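Local coordinates for Blr6230 protein (Bradyrhizobium diazoefficiens USDA 110, PDB 5NGG) that probably hydrolyses beta-lactam antibiotics as a zinc-dependent metallo-beta-lactamase of subclass B3, at residues V57-I60 against G65-L68. Numbering follows the deposited sequence. Where two conformers were deposited one is given.
Sequences VYVI and GLIL
L66 meets I60 across an antiparallel beta hairpin: its CA sits 3.5 Å from I60 O, a CA-H...O contact beside the regular bonds. V59 is modelled in two conformers; in one of them its CG1 lies 3.9 Å from L66 CD2, the two side chains crossing at a slant.

I67 forms the hydrogen-bonded pair with I60, evidenced by two nearly straight bonds: I67 N gives to I60 O at 3.0 Å (N-H...O 174°), and I60 N to I67 O at 2.8 Å (168°), each donor in the plane of the carbonyl it meets. Their side chains share one face of the sheet, CB to CB 4.0 Å.

L68 is the non-hydrogen-bonded partner of V59, CA to CA 4.9 Å. Its first torsion carries CG beside the carbonyl carbon, and the turn at chi2 (64°) aims CD1 at Y58 O, 3.6 Å away, and at V57 CG1, 3.8 Å away.

Strand 65-69 lies between strand 58-62 and the parallel strand 94-98 in one of the two sheets of the alpha-beta/beta-alpha sandwich of the metallo-beta-lactamase fold. On the V59 and L68 face, helix 77-86 packs through I80 and I84; on the I60 and I67 face, L169 of strand 167-173 brings in the other sheet.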
loop_
_atom_site.group_PDB
_atom_site.type_symbol
_atom_site.label_atom_id
_atom_site.label_comp_id
_atom_site.label_asym_id
_atom_site.label_seq_id
_atom_site.Cartn_x
_atom_site.Cartn_y
_atom_site.Cartn_z
ATOM N N VAL A 57 -7.070 -0.954 2.690
ATOM C CA VAL A 57 -6.884 0.214 3.566
ATOM C C VAL A 57 -6.972 -0.343 4.974
ATOM O O VAL A 57 -7.786 -1.246 5.210
ATOM C CB VAL A 57 -7.981 1.289 3.317
ATOM C CG1 VAL A 57 -7.781 2.479 4.263
ATOM C CG2 VAL A 57 -7.962 1.733 1.858
ATOM N N TYR A 58 -6.185 0.205 5.900
ATOM C CA TYR A 58 -6.170 -0.317 7.258
ATOM C C TYR A 58 -6.242 0.815 8.272
ATOM O O TYR A 58 -5.742 1.909 8.057
ATOM C CB TYR A 58 -4.909 -1.137 7.543
ATOM C CG TYR A 58 -4.572 -2.146 6.484
ATOM C CD1 TYR A 58 -3.861 -1.771 5.350
ATOM C CD2 TYR A 58 -4.946 -3.483 6.598
ATOM C CE1 TYR A 58 -3.553 -2.684 4.349
ATOM C CE2 TYR A 58 -4.617 -4.409 5.616
ATOM C CZ TYR A 58 -3.924 -3.999 4.496
ATOM O OH TYR A 58 -3.613 -4.931 3.525
ATOM N N VAL A 59 -6.889 0.505 9.400
ATOM C CA VAL A 59 -6.803 1.291 10.649
ATOM C C VAL A 59 -5.942 0.519 11.638
ATOM O O VAL A 59 -6.099 -0.701 11.825
ATOM C CB VAL A 59 -8.194 1.543 11.277
ATOM C CG1 VAL A 59 -8.086 2.164 12.671
ATOM C CG2 VAL A 59 -9.003 2.463 10.390
ATOM N N ILE A 60 -5.016 1.226 12.262
ATOM C CA ILE A 60 -4.210 0.663 13.332
ATOM C C ILE A 60 -4.615 1.407 14.606
ATOM O O ILE A 60 -4.485 2.628 14.687
ATOM C CB ILE A 60 -2.706 0.808 13.038
ATOM C CG1 ILE A 60 -2.311 0.137 11.709
ATOM C CG2 ILE A 60 -1.915 0.200 14.181
ATOM C CD1 ILE A 60 -0.976 0.584 11.172
ATOM N N GLY A 65 -4.817 7.218 19.629
ATOM C CA GLY A 65 -5.573 7.496 18.427
ATOM C C GLY A 65 -5.324 6.473 17.351
ATOM O O GLY A 65 -4.742 5.435 17.589
ATOM N N LEU A 66 -5.784 6.792 16.156
ATOM C CA LEU A 66 -5.735 5.888 15.020
ATOM C C LEU A 66 -4.660 6.296 14.039
ATOM O O LEU A 66 -4.441 7.489 13.794
ATOM C CB LEU A 66 -7.082 5.835 14.278
ATOM C CG LEU A 66 -8.253 5.568 15.210
ATOM C CD1 LEU A 66 -9.550 5.602 14.409
ATOM C CD2 LEU A 66 -8.073 4.272 15.996
ATOM N N ILE A 67 -4.011 5.276 13.466
ATOM C CA ILE A 67 -3.165 5.448 12.292
ATOM C C ILE A 67 -3.955 4.908 11.099
ATOM O O ILE A 67 -4.451 3.776 11.156
ATOM C CB ILE A 67 -1.826 4.685 12.413
ATOM C CG1 ILE A 67 -1.066 5.137 13.666
ATOM C CG2 ILE A 67 -1.004 4.844 11.122
ATOM C CD1 ILE A 67 0.166 4.301 13.951
ATOM N N LEU A 68 -4.066 5.714 10.046
ATOM C CA LEU A 68 -4.679 5.264 8.798
ATOM C C LEU A 68 -3.592 4.897 7.826
ATOM O O LEU A 68 -2.711 5.718 7.532
ATOM C CB LEU A 68 -5.511 6.397 8.207
ATOM C CG LEU A 68 -6.239 6.085 6.907
ATOM C CD1 LEU A 68 -7.292 5.015 7.058
ATOM C CD2 LEU A 68 -6.877 7.345 6.379
#